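Local coordinates for 402AA LONG hypothetical molybdopterin biosynthesis MOEA protein (Pyrococcus horikoshii, PDB 1UZ5), which probably catalyses the transfer of molybdenum from molybdate to adenylyl-molybdopterin, releasing AMP and Mo-molybdopterin, a magnesium-dependent step in molybdenum cofactor synthesis, at residues Ala38-Ser44 with Gly149-Lys155; Lys78-His84 with Gly96-Ser102; Val177-Pro181 with Arg321-Arg325; Ile216-Gly220 with Leu398-Trp402. One frame throughout, in Å; residues are numbered along the deposited sequence.

Contact 1: residues Ala38-Ser44 with Gly149-Lys155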
loop_
_atom_site.group_PDB
_atom_site.type_symbol
_atom_site.label_atom_id
_atom_site.label_comp_id
_atom_site.label_asym_id
_atom_site.label_seq_id
_atom_site.Cartn_x
_atom_site.Cartn_y
_atom_site.Cartn_z
ATOM N N ALA A 38 0.680 -5.812 -4.976
ATOM C CA ALA A 38 1.390 -6.422 -6.104
ATOM C C ALA A 38 2.501 -7.349 -5.613
ATOM O O ALA A 38 3.364 -6.939 -4.835
ATOM C CB ALA A 38 1.981 -5.326 -7.004
ATOM N N ALA A 39 2.486 -8.595 -6.077
ATOM C CA ALA A 39 3.495 -9.568 -5.669
ATOM C C ALA A 39 4.824 -9.411 -6.408
ATOM O O ALA A 39 5.824 -10.008 -6.023
ATOM C CB ALA A 39 2.959 -10.985 -5.850
ATOM N N GLU A 40 4.834 -8.613 -7.473
ATOM C CA GLU A 40 6.063 -8.377 -8.230
ATOM C C GLU A 40 5.941 -7.154 -9.121
ATOM O O GLU A 40 4.833 -6.676 -9.392
ATOM C CB GLU A 40 6.423 -9.593 -9.089
ATOM C CG GLU A 40 5.353 -10.023 -10.063
ATOM C CD GLU A 40 5.796 -11.188 -10.937
ATOM O OE1 GLU A 40 6.388 -12.151 -10.404
ATOM O OE2 GLU A 40 5.541 -11.145 -12.159
ATOM N N ASP A 41 7.084 -6.642 -9.563
ATOM C CA ASP A 41 7.095 -5.476 -10.432
ATOM C C ASP A 41 6.289 -5.810 -11.681
ATOM O O ASP A 41 6.207 -6.976 -12.081
ATOM C CB ASP A 41 8.527 -5.112 -10.848
ATOM C CG ASP A 41 9.430 -4.810 -9.663
ATOM O OD1 ASP A 41 9.015 -4.056 -8.755
ATOM O OD2 ASP A 41 10.569 -5.322 -9.649
ATOM N N ILE A 42 5.676 -4.790 -12.272
ATOM C CA ILE A 42 4.905 -4.962 -13.500
ATOM C C ILE A 42 5.398 -3.899 -14.474
ATOM O O ILE A 42 5.406 -2.710 -14.154
ATOM C CB ILE A 42 3.399 -4.754 -13.275
ATOM C CG1 ILE A 42 2.897 -5.716 -12.197
ATOM C CG2 ILE A 42 2.646 -4.986 -14.582
ATOM C CD1 ILE A 42 1.443 -5.521 -11.832
ATOM N N TYR A 43 5.807 -4.336 -15.659
ATOM C CA TYR A 43 6.321 -3.427 -16.679
ATOM C C TYR A 43 5.320 -3.338 -17.830
ATOM O O TYR A 43 4.646 -4.315 -18.150
ATOM C CB TYR A 43 7.674 -3.948 -17.168
ATOM C CG TYR A 43 8.720 -4.028 -16.071
ATOM C CD1 TYR A 43 9.519 -2.927 -15.760
ATOM C CD2 TYR A 43 8.896 -5.200 -15.335
ATOM C CE1 TYR A 43 10.471 -2.990 -14.743
ATOM C CE2 TYR A 43 9.846 -5.271 -14.309
ATOM C CZ TYR A 43 10.626 -4.165 -14.021
ATOM O OH TYR A 43 11.557 -4.226 -13.011
ATOM N N SER A 44 5.214 -2.173 -18.455
ATOM C CA SER A 44 4.251 -2.030 -19.544
ATOM C C SER A 44 4.516 -3.022 -20.662
ATOM O O SER A 44 5.631 -3.106 -21.170
ATOM C CB SER A 44 4.276 -0.620 -20.124
ATOM O OG SER A 44 3.252 -0.491 -21.099
ATOM N N GLY A 149 7.850 -1.613 -21.697
ATOM C CA GLY A 149 8.919 -1.995 -20.789
ATOM C C GLY A 149 9.103 -1.071 -19.592
ATOM O O GLY A 149 9.923 -1.342 -18.716
ATOM N N ARG A 150 8.350 0.020 -19.542
ATOM C CA ARG A 150 8.465 0.954 -18.428
ATOM C C ARG A 150 7.857 0.372 -17.146
ATOM O O ARG A 150 6.822 -0.288 -17.187
ATOM C CB ARG A 150 7.759 2.267 -18.756
ATOM C CG ARG A 150 7.921 3.324 -17.674
ATOM C CD ARG A 150 7.196 4.607 -18.025
ATOM N NE ARG A 150 7.431 5.655 -17.034
ATOM C CZ ARG A 150 8.626 6.172 -16.760
ATOM N NH1 ARG A 150 9.703 5.741 -17.404
ATOM N NH2 ARG A 150 8.745 7.124 -15.845
ATOM N N LEU A 151 8.505 0.622 -16.013
ATOM C CA LEU A 151 8.001 0.131 -14.735
ATOM C C LEU A 151 6.669 0.818 -14.422
ATOM O O LEU A 151 6.608 2.044 -14.331
ATOM C CB LEU A 151 9.008 0.430 -13.619
ATOM C CG LEU A 151 8.559 0.066 -12.196
ATOM C CD1 LEU A 151 8.306 -1.438 -12.096
ATOM C CD2 LEU A 151 9.629 0.485 -11.199
ATOM N N LEU A 152 5.606 0.032 -14.269
ATOM C CA LEU A 152 4.284 0.585 -13.964
ATOM C C LEU A 152 3.886 0.454 -12.488
ATOM O O LEU A 152 3.359 1.395 -11.902
ATOM C CB LEU A 152 3.213 -0.097 -14.817
ATOM C CG LEU A 152 3.408 0.002 -16.332
ATOM C CD1 LEU A 152 2.247 -0.672 -17.039
ATOM C CD2 LEU A 152 3.517 1.463 -16.735
ATOM N N VAL A 153 4.129 -0.718 -11.908
ATOM C CA VAL A 153 3.792 -0.990 -10.507
ATOM C C VAL A 153 4.937 -1.754 -9.841
ATOM O O VAL A 153 5.462 -2.704 -10.419
ATOM C CB VAL A 153 2.502 -1.840 -10.405
ATOM C CG1 VAL A 153 2.252 -2.249 -8.957
ATOM C CG2 VAL A 153 1.314 -1.055 -10.953
ATOM N N LYS A 154 5.318 -1.338 -8.632
ATOM C CA LYS A 154 6.408 -1.990 -7.897
ATOM C C LYS A 154 5.931 -3.143 -7.031
ATOM O O LYS A 154 4.779 -3.184 -6.608
ATOM C CB LYS A 154 7.121 -1.005 -6.966
ATOM C CG LYS A 154 7.942 0.077 -7.631
ATOM C CD LYS A 154 8.661 0.908 -6.571
ATOM C CE LYS A 154 9.403 2.090 -7.181
ATOM N NZ LYS A 154 10.454 1.662 -8.146
ATOM N N LYS A 155 6.833 -4.077 -6.753
ATOM C CA LYS A 155 6.496 -5.193 -5.885
ATOM C C LYS A 155 6.181 -4.551 -4.535
ATOM O O LYS A 155 6.876 -3.627 -4.117
ATOM C CB LYS A 155 7.696 -6.127 -5.735
ATOM C CG LYS A 155 7.497 -7.254 -4.733
ATOM C CD LYS A 155 8.792 -8.031 -4.540
ATOM C CE LYS A 155 8.631 -9.146 -3.523
ATOM N NZ LYS A 155 9.892 -9.922 -3.372
#
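With CG of Tyr43 anti to its carbonyl carbon (chi1 -61°) and CG of Leu151 anti to its amide nitrogen (chi1 175°), ring and branch meet on one face of a small two-stranded antiparallel sheet within the MoeA N-terminal region. CD1 of Leu151 lies over a face of the Tyr43 ring, 4.2 Å from the centroid, in a CH-pi contact. A classic beta bulge interrupts the pairing: Leu152 and Val153 both face Ile42, whose carbonyl accepts two amides. Leu152 N approaches Ile42 O almost head-on at 2.8 Å, while Val153 N reaches Ile42 O in the carbonyl plane, on a lone pair, at 3.3 Å. Ile42 N answers with a bond of 2.8 Å to Val153 O. The extra residue moves the register by one, pairing Tyr43 with Leu151 rather than Leu152.

On the other face Ile42 and Val153, beta-branched residues well suited to strands, lie side by side with Ile42 CD1 4.1 Å from Val153 CB. Ile42 packs on Leu167 of helix 161-169 and Val175 of strand 174-178. Leu152, the bulge residue, turns toward the opposite strand and presses CD1 to within 3.5 Å of Ser44 CA, a tight fit.

Beyond the paired strands a side chain takes over the bonding: Lys155 N bonds to Asp41 OD1 at 3.0 Å, coming from above the carboxylate plane. At the far end Ser44 OG is held by Ile46 O. The backbone angles of Gly149 would press a beta carbon against the preceding carbonyl oxygen, so that glycine is called for; Gly149 N closes the pairing on Ser44 O at 2.7 Å.

Contact 2: residues Lys78-His84 with Gly96-Ser102. With SO4 (sulfate ion), chain B.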
loop_
_atom_site.group_PDB
_atom_site.type_symbol
_atom_site.label_atom_id
_atom_site.label_comp_id
_atom_site.label_asym_id
_atom_site.label_seq_id
_atom_site.Cartn_x
_atom_site.Cartn_y
_atom_site.Cartn_z
ATOM N N LYS A 78 -3.331 16.431 -52.795
ATOM C CA LYS A 78 -4.615 15.815 -53.087
ATOM C C LYS A 78 -5.064 14.959 -51.896
ATOM O O LYS A 78 -4.302 14.121 -51.411
ATOM C CB LYS A 78 -4.488 14.945 -54.341
ATOM C CG LYS A 78 -5.807 14.415 -54.882
ATOM C CD LYS A 78 -5.577 13.595 -56.143
ATOM C CE LYS A 78 -6.879 13.021 -56.682
ATOM N NZ LYS A 78 -6.664 12.167 -57.887
ATOM N N VAL A 79 -6.287 15.185 -51.421
ATOM C CA VAL A 79 -6.832 14.424 -50.289
ATOM C C VAL A 79 -7.399 13.126 -50.839
ATOM O O VAL A 79 -8.431 13.122 -51.502
ATOM C CB VAL A 79 -7.932 15.223 -49.573
ATOM C CG1 VAL A 79 -8.470 14.440 -48.366
ATOM C CG2 VAL A 79 -7.364 16.551 -49.119
ATOM N N ILE A 80 -6.722 12.018 -50.561
ATOM C CA ILE A 80 -7.150 10.733 -51.103
ATOM C C ILE A 80 -7.934 9.816 -50.161
ATOM O O ILE A 80 -8.380 8.739 -50.566
ATOM C CB ILE A 80 -5.943 9.941 -51.608
ATOM C CG1 ILE A 80 -5.100 9.479 -50.419
ATOM C CG2 ILE A 80 -5.090 10.822 -52.529
ATOM C CD1 ILE A 80 -4.127 8.391 -50.772
ATOM N N GLY A 81 -8.099 10.228 -48.912
ATOM C CA GLY A 81 -8.825 9.386 -47.980
ATOM C C GLY A 81 -8.941 10.024 -46.615
ATOM O O GLY A 81 -8.656 11.215 -46.452
ATOM N N SER A 82 -9.364 9.241 -45.628
ATOM C CA SER A 82 -9.513 9.774 -44.275
ATOM C C SER A 82 -9.331 8.688 -43.225
ATOM O O SER A 82 -9.436 7.500 -43.520
ATOM C CB SER A 82 -10.901 10.401 -44.107
ATOM O OG SER A 82 -11.907 9.400 -44.194
ATOM N N VAL A 83 -9.052 9.106 -41.994
ATOM C CA VAL A 83 -8.888 8.159 -40.906
ATOM C C VAL A 83 -9.614 8.704 -39.693
ATOM O O VAL A 83 -9.379 9.840 -39.274
ATOM C CB VAL A 83 -7.407 7.932 -40.518
ATOM C CG1 VAL A 83 -7.322 6.803 -39.475
ATOM C CG2 VAL A 83 -6.576 7.576 -41.755
ATOM N N HIS A 84 -10.514 7.897 -39.142
ATOM C CA HIS A 84 -11.261 8.307 -37.965
ATOM C C HIS A 84 -10.983 7.380 -36.791
ATOM O O HIS A 84 -10.388 6.317 -36.945
ATOM C CB HIS A 84 -12.760 8.355 -38.269
ATOM C CG HIS A 84 -13.157 9.517 -39.127
ATOM N ND1 HIS A 84 -12.966 9.535 -40.492
ATOM C CD2 HIS A 84 -13.689 10.719 -38.804
ATOM C CE1 HIS A 84 -13.362 10.700 -40.974
ATOM N NE2 HIS A 84 -13.804 11.438 -39.970
ATOM N N GLY A 96 2.697 13.997 -52.727
ATOM C CA GLY A 96 1.641 14.901 -53.147
ATOM C C GLY A 96 0.256 14.463 -52.703
ATOM O O GLY A 96 -0.745 14.934 -53.242
ATOM N N GLU A 97 0.187 13.570 -51.717
ATOM C CA GLU A 97 -1.103 13.076 -51.234
ATOM C C GLU A 97 -1.286 13.282 -49.738
ATOM O O GLU A 97 -0.326 13.218 -48.976
ATOM C CB GLU A 97 -1.256 11.592 -51.588
ATOM C CG GLU A 97 -1.478 11.353 -53.078
ATOM C CD GLU A 97 -1.467 9.884 -53.448
ATOM O OE1 GLU A 97 -1.887 9.549 -54.578
ATOM O OE2 GLU A 97 -1.033 9.062 -52.618
ATOM N N ALA A 98 -2.529 13.531 -49.330
ATOM C CA ALA A 98 -2.862 13.766 -47.931
ATOM C C ALA A 98 -4.157 13.037 -47.544
ATOM O O ALA A 98 -4.871 12.518 -48.398
ATOM C CB ALA A 98 -3.026 15.257 -47.685
ATOM N N ALA A 99 -4.451 13.010 -46.249
ATOM C CA ALA A 99 -5.665 12.370 -45.766
ATOM C C ALA A 99 -6.248 13.164 -44.619
ATOM O O ALA A 99 -5.514 13.670 -43.762
ATOM C CB ALA A 99 -5.363 10.954 -45.296
ATOM N N TYR A 100 -7.565 13.312 -44.611
ATOM C CA TYR A 100 -8.184 14.000 -43.497
ATOM C C TYR A 100 -8.027 13.036 -42.318
ATOM O O TYR A 100 -8.098 11.817 -42.491
ATOM C CB TYR A 100 -9.674 14.242 -43.727
ATOM C CG TYR A 100 -10.312 14.835 -42.497
ATOM C CD1 TYR A 100 -10.054 16.152 -42.129
ATOM C CD2 TYR A 100 -11.075 14.046 -41.635
ATOM C CE1 TYR A 100 -10.526 16.672 -40.931
ATOM C CE2 TYR A 100 -11.555 14.558 -40.429
ATOM C CZ TYR A 100 -11.273 15.869 -40.083
ATOM O OH TYR A 100 -11.714 16.375 -38.883
ATOM N N ILE A 101 -7.805 13.570 -41.129
ATOM C CA ILE A 101 -7.654 12.715 -39.961
ATOM C C ILE A 101 -8.180 13.456 -38.742
ATOM O O ILE A 101 -7.996 14.663 -38.622
ATOM C CB ILE A 101 -6.168 12.326 -39.744
ATOM C CG1 ILE A 101 -6.049 11.306 -38.611
ATOM C CG2 ILE A 101 -5.333 13.569 -39.420
ATOM C CD1 ILE A 101 -4.689 10.635 -38.551
ATOM N N SER A 102 -8.860 12.742 -37.850
ATOM C CA SER A 102 -9.387 13.380 -36.652
ATOM C C SER A 102 -8.472 13.115 -35.465
ATOM O O SER A 102 -7.676 12.172 -35.468
ATOM C CB SER A 102 -10.810 12.887 -36.357
ATOM O OG SER A 102 -10.849 11.487 -36.221
HETATM S S SO4 B . -14.218 10.630 -34.969
HETATM O O1 SO4 B . -14.156 12.147 -35.551
HETATM O O2 SO4 B . -14.267 10.786 -33.528
HETATM O O3 SO4 B . -15.259 10.008 -35.451
HETATM O O4 SO4 B . -12.942 10.082 -35.338
#
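Gly96, whose positive phi favours glycine, begins the parallel pairing of strands 75-83 and 97-101 by accepting a nearly straight bond from Lys78 N to Gly96 O (3.0 Å, 174°). The two are neighbours in a six-stranded mixed sheet, strand 126-129 flanking 75-83 and strand 58-61 flanking 97-101. Glu97 follows with an extended chain that crosses Ile80 at about a right angle. Its CG lies 3.7 Å from Ile80 CG2, and OE2, near Ile80 CD1, takes the amide of Gly94. With an alanine here, Ile80 would probably lose the aliphatic chain it crosses, and the Gly94 amide its acceptor. Ala98 gives its N-H to Lys78 O and receives Ile80 N; its small methyl suits a buried place beside Val61 and Ile127. Tyr100 bridges Gly81 and Val83 through its backbone, while His84 NE2 comes to the edge of its ring, 3.9 Å from CE2 of Tyr100. Ile101 rests CG1 on Val83 CB at 4.1 Å. At Ser102, OG donates to sulfate O4 at 2.7 Å, and Ala85 N binds the same ion. As the sulfate probably comes from the crystallisation liquor, this implies only that uncharged hydroxyl and amide donors can grip an anion here.

Contact 3: residues Val177-Pro181 with Arg321-Arg325; sequences VFRKP and RALGR. With SO4 (sulfate ion), chain C.
Phe178, at the end of strand 174-178, faces Leu323, at the C-terminal end of helix 304-322, with their CA atoms 6.4 Å apart, and a Schellman motif closes that helix with Gly324 at positive phi (65°), its N bonded to Arg321 O. Phe178 carries CG anti to its carbonyl carbon (chi1 -77°), which lays the ring against the helix end: Ala322 O stands 3.9 Å above the plane of the Phe178 ring, over its centre, and Leu323 CA makes an off-centre CH-pi contact 4.2 Å from the centroid. Phe178 CE2 also comes within 3.3 Å of Leu323 O. Gly324 suits its place on two counts: the positive phi, and the lack of a beta carbon that would press on Phe178 CE2. CD2 of Leu323 fills the angle between Phe178 CB and Pro181 CD, 3.9 and 3.8 Å away. A serine in place of the phenylalanine would probably open a gap beneath the carbonyls of Ala322 and Leu323 and leave Leu323 CA without its CH-pi partner.

Arg325 takes no part in this packing; its NH1 bonds to sulfate O2 at 2.9 Å and to Gly156 O, and Arg158 N and Lys328 NZ also hold this ion. Strand 174-178 pairs with strand 25-29, and Pro181 leads directly into strand 182-188 of the mixed sheet that also holds strands 222-229 and 249-253, so helix 304-322 ends against the link between the two sheets.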
loop_
_atom_site.group_PDB
_atom_site.type_symbol
_atom_site.label_atom_id
_atom_site.label_comp_id
_atom_site.label_asym_id
_atom_site.label_seq_id
_atom_site.Cartn_x
_atom_site.Cartn_y
_atom_site.Cartn_z
ATOM N N VAL A 177 -0.880 -10.945 -7.152
ATOM C CA VAL A 177 -0.840 -10.272 -5.864
ATOM C C VAL A 177 -0.529 -11.266 -4.750
ATOM O O VAL A 177 -0.704 -12.477 -4.911
ATOM C CB VAL A 177 -2.184 -9.572 -5.570
ATOM C CG1 VAL A 177 -2.452 -8.498 -6.620
ATOM C CG2 VAL A 177 -3.310 -10.591 -5.561
ATOM N N PHE A 178 -0.041 -10.752 -3.630
ATOM C CA PHE A 178 0.274 -11.609 -2.495
ATOM C C PHE A 178 -1.023 -12.101 -1.882
ATOM O O PHE A 178 -2.002 -11.351 -1.799
ATOM C CB PHE A 178 1.043 -10.834 -1.423
ATOM C CG PHE A 178 2.487 -10.604 -1.742
ATOM C CD1 PHE A 178 3.367 -11.674 -1.850
ATOM C CD2 PHE A 178 2.982 -9.310 -1.880
ATOM C CE1 PHE A 178 4.719 -11.459 -2.086
ATOM C CE2 PHE A 178 4.334 -9.083 -2.116
ATOM C CZ PHE A 178 5.205 -10.162 -2.217
ATOM N N ARG A 179 -1.051 -13.365 -1.478
ATOM C CA ARG A 179 -2.229 -13.888 -0.804
ATOM C C ARG A 179 -2.157 -13.185 0.548
ATOM O O ARG A 179 -1.081 -12.762 0.970
ATOM C CB ARG A 179 -2.133 -15.404 -0.627
ATOM C CG ARG A 179 -2.332 -16.183 -1.916
ATOM C CD ARG A 179 -2.171 -17.676 -1.690
ATOM N NE ARG A 179 -2.316 -18.427 -2.932
ATOM C CZ ARG A 179 -3.468 -18.596 -3.573
ATOM N NH1 ARG A 179 -4.585 -18.068 -3.089
ATOM N NH2 ARG A 179 -3.504 -19.292 -4.702
ATOM N N LYS A 180 -3.286 -13.034 1.222
ATOM C CA LYS A 180 -3.270 -12.337 2.502
ATOM C C LYS A 180 -2.744 -13.215 3.628
ATOM O O LYS A 180 -3.253 -14.306 3.863
ATOM C CB LYS A 180 -4.677 -11.834 2.841
ATOM C CG LYS A 180 -5.202 -10.803 1.851
ATOM C CD LYS A 180 -6.621 -10.383 2.177
ATOM C CE LYS A 180 -7.103 -9.305 1.219
ATOM N NZ LYS A 180 -8.501 -8.895 1.519
ATOM N N PRO A 181 -1.693 -12.755 4.320
ATOM C CA PRO A 181 -1.109 -13.513 5.433
ATOM C C PRO A 181 -2.198 -13.661 6.497
ATOM O O PRO A 181 -2.789 -12.668 6.923
ATOM C CB PRO A 181 0.023 -12.607 5.915
ATOM C CG PRO A 181 0.355 -11.781 4.710
ATOM C CD PRO A 181 -0.996 -11.473 4.146
ATOM N N ARG A 321 6.822 -7.190 5.718
ATOM C CA ARG A 321 7.841 -7.914 4.968
ATOM C C ARG A 321 7.219 -9.041 4.164
ATOM O O ARG A 321 7.663 -9.343 3.061
ATOM C CB ARG A 321 8.898 -8.470 5.916
ATOM C CG ARG A 321 9.786 -7.399 6.519
ATOM C CD ARG A 321 10.520 -7.932 7.728
ATOM N NE ARG A 321 11.245 -6.849 8.388
ATOM C CZ ARG A 321 11.531 -6.811 9.686
ATOM N NH1 ARG A 321 12.195 -5.777 10.182
ATOM N NH2 ARG A 321 11.147 -7.798 10.487
ATOM N N ALA A 322 6.184 -9.662 4.715
ATOM C CA ALA A 322 5.500 -10.741 4.019
ATOM C C ALA A 322 4.781 -10.194 2.782
ATOM O O ALA A 322 4.483 -10.937 1.847
ATOM C CB ALA A 322 4.498 -11.392 4.938
ATOM N N LEU A 323 4.501 -8.895 2.788
ATOM C CA LEU A 323 3.805 -8.260 1.672
ATOM C C LEU A 323 4.752 -7.433 0.809
ATOM O O LEU A 323 4.311 -6.577 0.042
ATOM C CB LEU A 323 2.678 -7.368 2.207
ATOM C CG LEU A 323 1.551 -8.092 2.941
ATOM C CD1 LEU A 323 0.674 -7.082 3.652
ATOM C CD2 LEU A 323 0.741 -8.919 1.961
ATOM N N GLY A 324 6.052 -7.690 0.944
ATOM C CA GLY A 324 7.043 -6.963 0.174
ATOM C C GLY A 324 7.079 -5.488 0.515
ATOM O O GLY A 324 7.594 -4.676 -0.252
ATOM N N ARG A 325 6.531 -5.141 1.672
ATOM C CA ARG A 325 6.485 -3.756 2.128
ATOM C C ARG A 325 7.552 -3.557 3.195
ATOM O O ARG A 325 7.556 -2.550 3.902
ATOM C CB ARG A 325 5.119 -3.451 2.735
ATOM C CG ARG A 325 3.963 -4.129 2.032
ATOM C CD ARG A 325 3.211 -3.163 1.158
ATOM N NE ARG A 325 2.470 -2.175 1.936
ATOM C CZ ARG A 325 1.959 -1.067 1.415
ATOM N NH1 ARG A 325 2.117 -0.818 0.120
ATOM N NH2 ARG A 325 1.292 -0.211 2.179
HETATM S S SO4 C . 2.046 2.331 -1.485
HETATM O O1 SO4 C . 3.662 2.357 -1.658
HETATM O O2 SO4 C . 1.633 1.066 -2.052
HETATM O O3 SO4 C . 1.721 2.456 -0.225
HETATM O O4 SO4 C . 1.613 3.400 -2.348
#

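Contact 4: residues Ile216-Gly220 with Leu398-Trp402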
loop_
_atom_site.group_PDB
_atom_site.type_symbol
_atom_site.label_atom_id
_atom_site.label_comp_id
_atom_site.label_asym_id
_atom_site.label_seq_id
_atom_site.Cartn_x
_atom_site.Cartn_y
_atom_site.Cartn_z
ATOM N N ILE A 216 -5.030 -5.587 11.125
ATOM C CA ILE A 216 -4.382 -6.563 10.265
ATOM C C ILE A 216 -5.051 -6.547 8.888
ATOM O O ILE A 216 -4.372 -6.570 7.861
ATOM C CB ILE A 216 -4.476 -7.969 10.883
ATOM C CG1 ILE A 216 -3.616 -8.017 12.153
ATOM C CG2 ILE A 216 -4.035 -9.026 9.876
ATOM C CD1 ILE A 216 -3.696 -9.322 12.906
ATOM N N ASN A 217 -6.380 -6.505 8.869
ATOM C CA ASN A 217 -7.105 -6.457 7.603
ATOM C C ASN A 217 -6.702 -5.198 6.839
ATOM O O ASN A 217 -6.490 -5.235 5.630
ATOM C CB ASN A 217 -8.619 -6.430 7.834
ATOM C CG ASN A 217 -9.171 -7.771 8.265
ATOM O OD1 ASN A 217 -8.576 -8.815 8.002
ATOM N ND2 ASN A 217 -10.331 -7.751 8.916
ATOM N N GLU A 218 -6.591 -4.087 7.556
ATOM C CA GLU A 218 -6.227 -2.819 6.942
ATOM C C GLU A 218 -4.839 -2.797 6.324
ATOM O O GLU A 218 -4.650 -2.209 5.261
ATOM C CB GLU A 218 -6.347 -1.675 7.954
ATOM C CG GLU A 218 -7.781 -1.204 8.202
ATOM C CD GLU A 218 -7.841 0.081 9.015
ATOM O OE1 GLU A 218 -6.888 0.884 8.933
ATOM O OE2 GLU A 218 -8.844 0.297 9.723
ATOM N N LEU A 219 -3.862 -3.429 6.969
ATOM C CA LEU A 219 -2.513 -3.417 6.418
ATOM C C LEU A 219 -2.306 -4.420 5.280
ATOM O O LEU A 219 -1.269 -4.406 4.626
ATOM C CB LEU A 219 -1.475 -3.626 7.530
ATOM C CG LEU A 219 -1.384 -4.948 8.287
ATOM C CD1 LEU A 219 -0.713 -6.008 7.422
ATOM C CD2 LEU A 219 -0.574 -4.727 9.556
ATOM N N GLY A 220 -3.289 -5.285 5.047
ATOM C CA GLY A 220 -3.172 -6.242 3.958
ATOM C C GLY A 220 -3.251 -7.714 4.310
ATOM O O GLY A 220 -3.168 -8.571 3.427
ATOM N N LEU A 398 3.413 6.733 13.786
ATOM C CA LEU A 398 1.960 6.688 13.778
ATOM C C LEU A 398 1.394 5.284 13.681
ATOM O O LEU A 398 2.030 4.376 13.148
ATOM C CB LEU A 398 1.415 7.542 12.632
ATOM C CG LEU A 398 1.441 9.059 12.842
ATOM C CD1 LEU A 398 2.855 9.530 13.130
ATOM C CD2 LEU A 398 0.889 9.747 11.603
ATOM N N PHE A 399 0.189 5.111 14.209
ATOM C CA PHE A 399 -0.478 3.822 14.165
ATOM C C PHE A 399 -1.233 3.709 12.849
ATOM O O PHE A 399 -2.464 3.742 12.818
ATOM C CB PHE A 399 -1.446 3.684 15.339
ATOM C CG PHE A 399 -0.773 3.662 16.679
ATOM C CD1 PHE A 399 0.298 2.809 16.919
ATOM C CD2 PHE A 399 -1.223 4.479 17.711
ATOM C CE1 PHE A 399 0.910 2.766 18.166
ATOM C CE2 PHE A 399 -0.617 4.444 18.966
ATOM C CZ PHE A 399 0.450 3.587 19.195
ATOM N N LYS A 400 -0.481 3.579 11.760
ATOM C CA LYS A 400 -1.061 3.466 10.429
ATOM C C LYS A 400 -2.071 4.588 10.192
ATOM O O LYS A 400 -1.738 5.765 10.336
ATOM C CB LYS A 400 -1.721 2.092 10.266
ATOM C CG LYS A 400 -2.339 1.837 8.897
ATOM C CD LYS A 400 -2.578 0.353 8.655
ATOM C CE LYS A 400 -3.210 -0.323 9.863
ATOM N NZ LYS A 400 -4.424 0.398 10.326
ATOM N N GLY A 401 -3.299 4.229 9.837
ATOM C CA GLY A 401 -4.307 5.242 9.591
ATOM C C GLY A 401 -5.694 4.676 9.369
ATOM O O GLY A 401 -5.861 3.471 9.173
ATOM N N TRP A 402 -6.683 5.566 9.402
ATOM C CA TRP A 402 -8.095 5.237 9.216
ATOM C C TRP A 402 -8.556 3.958 9.913
ATOM O O TRP A 402 -7.739 3.299 10.589
ATOM C CB TRP A 402 -8.442 5.166 7.718
ATOM C CG TRP A 402 -8.270 3.811 7.078
ATOM C CD1 TRP A 402 -7.106 3.247 6.632
ATOM C CD2 TRP A 402 -9.304 2.850 6.822
ATOM N NE1 TRP A 402 -7.353 1.996 6.113
ATOM C CE2 TRP A 402 -8.692 1.727 6.219
ATOM C CE3 TRP A 402 -10.688 2.829 7.048
ATOM C CZ2 TRP A 402 -9.421 0.595 5.833
ATOM C CZ3 TRP A 402 -11.412 1.701 6.665
ATOM C CH2 TRP A 402 -10.774 0.599 6.066
ATOM O OXT TRP A 402 -9.750 3.634 9.773
#
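Glu218 draws the C-terminal tail to the end of helix 208-219, first by charge: Lys400 NZ forms a salt bridge to Glu218 OE1 at 2.9 Å, reaching it from 57° out of the carboxylate plane. The lysine chain bends at chi3 and chi4 to bring its ammonium round, although Lys400 and Gly401 are poorly ordered.

Stacking is the second kind of interaction. The Glu218 carboxylate lies over one face of the Trp402 indole with the planes 19° apart, CD of Glu218 3.3 Å above the Trp402 ring plane and offset toward the rim. Glu218 CG adds an aliphatic touch, 3.4 Å from Trp402 CZ2.

Like charges also meet here. Glu218 OE2 is 3.5 Å from OXT of the Trp402 carboxylate, which could favour protonation of one of the two acids; the ammonium of Lys400 probably offsets part of the repulsion. The disorder of Lys400 and Gly401 makes this reading tentative.

Apolar contact is slight, Leu219 CB lying 4.3 Å from Lys400 CD. Gly220, in a Schellman motif, ends helix 208-219. Behind the contact Leu219 packs on Leu319 of helix 304-322, and Phe399, following strand 391-398, leans on Leu308 and Thr312 of that same helix.

How the contacts relate
Contacts 1, 3 and 4 form a touching series, whereas contact 2, between the two segments of contact 1 in sequence, stands apart, its centre 39 Å from that of contact 1 and 57 Å from that of contact 4. Contacts 1 and 3 touch through the Phe178 ring, with CE2 of Phe178 3.6 Å from Ala38 O, and their centres are 15 Å apart. Contacts 3 and 4 meet, Leu323 CD1 lying 3.4 Å from Leu219 O, and their segments alternate along the sequence. The helix end of contact 4 lies within the probable molybdopterin-binding region. The two sulfates, probably from the crystallisation liquor, bind at separate places beside contacts 2 and 3.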